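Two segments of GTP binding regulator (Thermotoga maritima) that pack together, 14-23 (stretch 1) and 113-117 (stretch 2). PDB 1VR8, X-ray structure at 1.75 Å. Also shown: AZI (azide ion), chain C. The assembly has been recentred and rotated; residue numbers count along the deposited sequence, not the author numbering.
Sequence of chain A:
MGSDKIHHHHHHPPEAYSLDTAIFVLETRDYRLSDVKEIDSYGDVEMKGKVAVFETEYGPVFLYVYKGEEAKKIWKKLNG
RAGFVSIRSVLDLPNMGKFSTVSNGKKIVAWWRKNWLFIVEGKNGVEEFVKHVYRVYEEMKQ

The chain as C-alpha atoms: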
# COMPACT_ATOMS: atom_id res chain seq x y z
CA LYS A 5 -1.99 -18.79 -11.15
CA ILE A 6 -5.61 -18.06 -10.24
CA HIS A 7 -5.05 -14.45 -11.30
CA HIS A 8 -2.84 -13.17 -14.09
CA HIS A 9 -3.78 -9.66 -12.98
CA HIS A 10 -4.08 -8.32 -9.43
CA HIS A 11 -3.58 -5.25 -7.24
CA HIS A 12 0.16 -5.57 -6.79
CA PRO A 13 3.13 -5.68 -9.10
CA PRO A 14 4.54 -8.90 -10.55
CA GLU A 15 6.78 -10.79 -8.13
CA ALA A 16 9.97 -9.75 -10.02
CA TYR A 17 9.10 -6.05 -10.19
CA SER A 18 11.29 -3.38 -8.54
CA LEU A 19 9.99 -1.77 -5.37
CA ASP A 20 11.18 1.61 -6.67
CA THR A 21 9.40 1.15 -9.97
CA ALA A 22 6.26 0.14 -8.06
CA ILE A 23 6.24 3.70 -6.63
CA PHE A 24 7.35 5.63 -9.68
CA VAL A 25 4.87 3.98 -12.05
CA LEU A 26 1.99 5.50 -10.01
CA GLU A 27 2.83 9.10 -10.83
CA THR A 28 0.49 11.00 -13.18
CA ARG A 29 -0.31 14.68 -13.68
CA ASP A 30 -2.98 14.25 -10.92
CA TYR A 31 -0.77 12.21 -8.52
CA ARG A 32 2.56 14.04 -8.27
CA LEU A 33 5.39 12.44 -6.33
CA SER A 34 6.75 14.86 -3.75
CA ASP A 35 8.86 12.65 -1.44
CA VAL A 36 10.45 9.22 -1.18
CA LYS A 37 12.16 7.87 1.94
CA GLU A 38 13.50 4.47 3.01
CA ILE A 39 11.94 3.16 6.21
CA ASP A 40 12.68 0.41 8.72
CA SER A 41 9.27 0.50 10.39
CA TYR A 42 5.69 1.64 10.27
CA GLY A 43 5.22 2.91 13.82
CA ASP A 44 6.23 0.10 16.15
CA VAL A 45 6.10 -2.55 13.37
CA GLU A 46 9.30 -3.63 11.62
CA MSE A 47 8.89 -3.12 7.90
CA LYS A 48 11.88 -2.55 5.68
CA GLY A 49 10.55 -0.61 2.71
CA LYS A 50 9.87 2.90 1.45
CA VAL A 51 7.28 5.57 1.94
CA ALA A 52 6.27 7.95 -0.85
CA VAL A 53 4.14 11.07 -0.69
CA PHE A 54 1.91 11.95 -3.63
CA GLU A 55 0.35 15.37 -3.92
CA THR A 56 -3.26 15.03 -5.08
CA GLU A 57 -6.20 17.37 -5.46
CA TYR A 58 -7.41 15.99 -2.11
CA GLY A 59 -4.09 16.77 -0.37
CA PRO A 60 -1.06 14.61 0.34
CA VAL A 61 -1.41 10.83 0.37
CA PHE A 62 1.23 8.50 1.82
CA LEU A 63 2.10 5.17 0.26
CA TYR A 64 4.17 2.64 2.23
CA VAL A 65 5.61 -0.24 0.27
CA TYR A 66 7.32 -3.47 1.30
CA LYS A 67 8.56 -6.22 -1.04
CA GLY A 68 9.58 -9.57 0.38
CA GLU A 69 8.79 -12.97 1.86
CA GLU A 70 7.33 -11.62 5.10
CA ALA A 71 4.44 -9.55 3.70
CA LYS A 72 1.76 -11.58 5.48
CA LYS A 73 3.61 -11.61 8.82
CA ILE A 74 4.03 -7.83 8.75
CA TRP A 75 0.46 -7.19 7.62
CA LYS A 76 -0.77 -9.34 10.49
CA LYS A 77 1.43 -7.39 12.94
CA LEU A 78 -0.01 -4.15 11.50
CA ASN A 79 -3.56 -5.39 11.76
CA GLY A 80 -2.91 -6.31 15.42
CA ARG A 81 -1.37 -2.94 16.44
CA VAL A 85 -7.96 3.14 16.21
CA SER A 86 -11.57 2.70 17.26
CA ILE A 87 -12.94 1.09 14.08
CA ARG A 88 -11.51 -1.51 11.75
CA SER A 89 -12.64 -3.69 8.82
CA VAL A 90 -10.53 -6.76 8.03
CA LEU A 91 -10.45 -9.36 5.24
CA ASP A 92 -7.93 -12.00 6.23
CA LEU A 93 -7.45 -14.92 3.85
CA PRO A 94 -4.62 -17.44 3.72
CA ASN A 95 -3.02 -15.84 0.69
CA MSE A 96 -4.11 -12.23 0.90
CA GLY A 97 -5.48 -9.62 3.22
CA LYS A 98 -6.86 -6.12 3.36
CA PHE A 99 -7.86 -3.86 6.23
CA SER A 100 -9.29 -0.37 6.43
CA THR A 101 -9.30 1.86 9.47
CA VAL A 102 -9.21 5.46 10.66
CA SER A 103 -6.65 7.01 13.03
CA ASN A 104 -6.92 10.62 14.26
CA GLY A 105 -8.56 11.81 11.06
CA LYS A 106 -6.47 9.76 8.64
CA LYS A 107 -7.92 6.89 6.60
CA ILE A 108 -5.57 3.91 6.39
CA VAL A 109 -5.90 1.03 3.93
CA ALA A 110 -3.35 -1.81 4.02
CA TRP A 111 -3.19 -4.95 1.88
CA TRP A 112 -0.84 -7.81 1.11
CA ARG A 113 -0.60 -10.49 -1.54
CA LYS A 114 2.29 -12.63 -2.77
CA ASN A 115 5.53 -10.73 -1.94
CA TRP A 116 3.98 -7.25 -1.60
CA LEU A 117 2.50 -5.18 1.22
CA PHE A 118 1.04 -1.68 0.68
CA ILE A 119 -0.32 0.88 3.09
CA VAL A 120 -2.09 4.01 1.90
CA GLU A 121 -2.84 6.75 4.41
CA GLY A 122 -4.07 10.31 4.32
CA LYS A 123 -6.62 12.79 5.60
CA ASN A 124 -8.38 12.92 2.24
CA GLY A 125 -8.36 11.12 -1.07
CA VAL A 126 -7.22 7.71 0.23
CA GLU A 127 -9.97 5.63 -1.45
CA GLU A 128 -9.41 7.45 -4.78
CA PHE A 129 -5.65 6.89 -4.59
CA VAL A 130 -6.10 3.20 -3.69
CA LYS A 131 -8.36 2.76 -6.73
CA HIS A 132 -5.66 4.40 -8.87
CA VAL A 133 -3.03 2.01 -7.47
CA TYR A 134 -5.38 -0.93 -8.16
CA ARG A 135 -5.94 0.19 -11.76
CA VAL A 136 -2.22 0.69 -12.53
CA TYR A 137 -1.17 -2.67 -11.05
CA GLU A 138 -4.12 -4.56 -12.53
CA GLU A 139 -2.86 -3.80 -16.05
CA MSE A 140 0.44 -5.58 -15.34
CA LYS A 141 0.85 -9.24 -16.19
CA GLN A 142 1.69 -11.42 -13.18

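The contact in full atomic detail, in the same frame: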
# COMPACT_ATOMS: atom_id res chain seq x y z
N PRO A 14 3.97 -7.57 -10.37
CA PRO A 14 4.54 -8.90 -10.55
C PRO A 14 5.61 -9.18 -9.50
O PRO A 14 6.19 -8.25 -8.93
CB PRO A 14 5.11 -8.85 -11.96
CG PRO A 14 4.40 -7.71 -12.62
CD PRO A 14 4.13 -6.74 -11.58
N GLU A 15 5.85 -10.44 -9.21
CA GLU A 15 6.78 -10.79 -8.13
C GLU A 15 8.21 -10.29 -8.40
O GLU A 15 8.90 -9.90 -7.46
CB GLU A 15 6.69 -12.30 -7.82
CG GLU A 15 5.26 -12.62 -7.20
CD GLU A 15 4.90 -14.10 -7.10
OE1 GLU A 15 5.56 -14.83 -6.33
OE2 GLU A 15 3.91 -14.52 -7.75
N ALA A 16 8.62 -10.20 -9.67
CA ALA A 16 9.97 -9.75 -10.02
C ALA A 16 10.14 -8.24 -10.07
O ALA A 16 11.24 -7.76 -10.27
CB ALA A 16 10.42 -10.34 -11.37
N TYR A 17 9.08 -7.48 -9.89
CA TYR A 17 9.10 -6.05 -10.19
C TYR A 17 9.86 -5.30 -9.09
O TYR A 17 9.81 -5.69 -7.93
CB TYR A 17 7.67 -5.55 -10.20
CG TYR A 17 7.35 -4.34 -11.05
CD1 TYR A 17 7.16 -4.47 -12.43
CD2 TYR A 17 7.12 -3.10 -10.47
CE1 TYR A 17 6.80 -3.37 -13.20
CE2 TYR A 17 6.78 -1.98 -11.24
CZ TYR A 17 6.61 -2.12 -12.60
OH TYR A 17 6.23 -1.01 -13.35
N SER A 18 10.58 -4.24 -9.47
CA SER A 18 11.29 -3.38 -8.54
C SER A 18 10.36 -2.62 -7.60
O SER A 18 9.35 -2.05 -8.02
CB SER A 18 12.15 -2.38 -9.34
OG SER A 18 12.46 -1.23 -8.61
N LEU A 19 10.73 -2.57 -6.33
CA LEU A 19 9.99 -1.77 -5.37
C LEU A 19 9.97 -0.29 -5.79
O LEU A 19 8.93 0.39 -5.71
CB LEU A 19 10.59 -1.95 -3.98
CG LEU A 19 9.87 -1.15 -2.88
CD1 LEU A 19 9.85 -1.94 -1.61
CD2 LEU A 19 10.57 0.16 -2.65
N ASP A 20 11.11 0.21 -6.23
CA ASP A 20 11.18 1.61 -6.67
C ASP A 20 10.24 1.86 -7.83
O ASP A 20 9.49 2.85 -7.85
CB ASP A 20 12.61 1.95 -7.07
CG ASP A 20 13.53 2.21 -5.87
OD1 ASP A 20 13.07 2.17 -4.71
OD2 ASP A 20 14.74 2.46 -6.12
N THR A 21 10.25 0.96 -8.80
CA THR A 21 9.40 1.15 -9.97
C THR A 21 7.93 1.06 -9.58
O THR A 21 7.11 1.79 -10.10
CB THR A 21 9.78 0.19 -11.12
OG1 THR A 21 11.20 0.24 -11.32
CG2 THR A 21 9.10 0.65 -12.39
N ALA A 22 7.62 0.24 -8.59
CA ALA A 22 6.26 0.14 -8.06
C ALA A 22 5.74 1.49 -7.52
O ALA A 22 4.55 1.75 -7.58
CB ALA A 22 6.18 -0.88 -7.01
N ILE A 23 6.62 2.34 -7.02
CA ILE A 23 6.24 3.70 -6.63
C ILE A 23 6.16 4.63 -7.84
O ILE A 23 5.15 5.34 -8.08
CB ILE A 23 7.26 4.26 -5.63
CG1 ILE A 23 7.21 3.47 -4.31
CG2 ILE A 23 7.05 5.74 -5.38
CD1 ILE A 23 8.33 3.71 -3.41
N ARG A 113 -0.42 -9.33 -0.70
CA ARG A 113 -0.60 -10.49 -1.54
C ARG A 113 0.76 -10.84 -2.12
O ARG A 113 1.58 -9.96 -2.39
CB ARG A 113 -1.63 -10.24 -2.62
CG ARG A 113 -2.09 -11.52 -3.37
CD ARG A 113 -3.29 -11.20 -4.27
NE ARG A 113 -3.87 -12.39 -4.93
CZ ARG A 113 -3.38 -12.98 -6.02
NH1 ARG A 113 -2.28 -12.52 -6.61
NH2 ARG A 113 -3.98 -14.05 -6.54
N LYS A 114 1.00 -12.12 -2.31
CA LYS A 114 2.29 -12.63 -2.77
C LYS A 114 3.42 -12.00 -1.93
O LYS A 114 3.43 -12.16 -0.71
CB LYS A 114 2.46 -12.37 -4.28
CG LYS A 114 1.41 -13.09 -5.16
CD LYS A 114 1.51 -14.59 -5.08
CE LYS A 114 0.55 -15.30 -6.07
NZ LYS A 114 0.66 -16.79 -5.97
N ASN A 115 4.36 -11.30 -2.59
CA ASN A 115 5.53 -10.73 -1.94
C ASN A 115 5.43 -9.20 -1.77
O ASN A 115 6.45 -8.52 -1.63
CB ASN A 115 6.82 -11.11 -2.67
CG ASN A 115 6.85 -10.67 -4.13
OD1 ASN A 115 5.82 -10.62 -4.79
ND2 ASN A 115 8.06 -10.39 -4.65
N TRP A 116 4.20 -8.68 -1.69
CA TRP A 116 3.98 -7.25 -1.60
C TRP A 116 3.06 -6.90 -0.44
O TRP A 116 2.07 -7.60 -0.18
CB TRP A 116 3.33 -6.72 -2.90
CG TRP A 116 4.24 -6.81 -4.09
CD1 TRP A 116 4.26 -7.78 -5.07
CD2 TRP A 116 5.27 -5.90 -4.43
NE1 TRP A 116 5.25 -7.53 -5.96
CE2 TRP A 116 5.90 -6.39 -5.59
CE3 TRP A 116 5.74 -4.72 -3.84
CZ2 TRP A 116 6.96 -5.71 -6.21
CZ3 TRP A 116 6.78 -4.05 -4.46
CH2 TRP A 116 7.39 -4.56 -5.63
N LEU A 117 3.36 -5.79 0.20
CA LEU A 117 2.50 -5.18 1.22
C LEU A 117 2.46 -3.69 0.94
O LEU A 117 3.51 -3.07 0.78
CB LEU A 117 3.05 -5.45 2.61
CG LEU A 117 2.56 -4.55 3.75
CD1 LEU A 117 1.10 -4.69 4.00
CD2 LEU A 117 3.37 -4.91 4.99
N1 AZI C . -1.43 -17.73 -7.47
N2 AZI C . -1.99 -18.79 -7.50
N3 AZI C . -2.84 -19.60 -7.77
O HOH W 1 3.18 -17.11 -7.13

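Stretch 1 opens with a type I turn from Pro14 to Tyr17, and its first carbonyl does double duty. Pro14 O accepts the turn's own bond from Tyr17 N (3.1 Å) and a second one from the indole, Trp116 NE1 to Pro14 O at 3.2 Å. The proline CB points away from stretch 2, so Pro14 contributes chiefly its backbone. The carbonyl lies near the plane of the Trp116 ring, at its edge, where the indole N-H can reach it.

Glu15 lies nearest the type II' turn of stretch 2, with its CA 6.3 Å from Asn115 CA. Here again a main-chain oxygen is met by a side chain: Asn115 ND2 donates to Glu15 O at 3.0 Å, with a nearly straight angle of 161°. A carboxamide suits this place because its NH2 can serve a carbonyl that the neighbouring stretch presents. The other end of the amide fares less well; Asn115 OD1 sits 3.2 Å from Glu15 CG and is buried without a hydrogen-bonding partner. The Glu15 carboxylate lies near the Lys114 side chain, OE2 being 3.6 Å from Lys114 CD, but OE2 and Lys114 NZ remain 4.3 Å apart, too far for a salt bridge. A water joins them instead, donating to Glu15 OE2 and accepting from Lys114 NZ, each at 2.8 Å. The lysine ammonium also donates to azide N1, 2.7 Å from NZ, an ion probably left from the crystallisation liquor.

Ala16 is exposed and makes no contact, as its small side chain points away. Tyr17 meets the tryptophan with the base of its side chain, CB lying 4.1 Å from Trp116 CZ2, while the phenol end leads away. Its carbonyl O approaches the same CZ2 to 3.3 Å at the ring edge.

Ser18 caps the helix that follows. Its OG accepts from Thr21 N at 3.1 Å, satisfying an amide that has no helical carbonyl before it, and the short serine side chain can fold back to do so. Ser18 O then accepts from Ala22 N at 2.9 Å.

The first turn of the helix adds further contacts to the Trp116 ring. Leu19 CA lies 3.8 Å from Trp116 CH2, at the ring edge, and Leu19 CB is 4.4 Å from CZ3. Asp20 and Thr21 make no contact, but Ala22 points toward stretch 2, its CB 4.1 Å from Trp116 CH2. The methyl gives an apolar contact while letting the helix lie close to the indole. Ile23 is out of reach. Trp116 thus combines a polar N-H with a broad apolar ring, and touches both turn and helix.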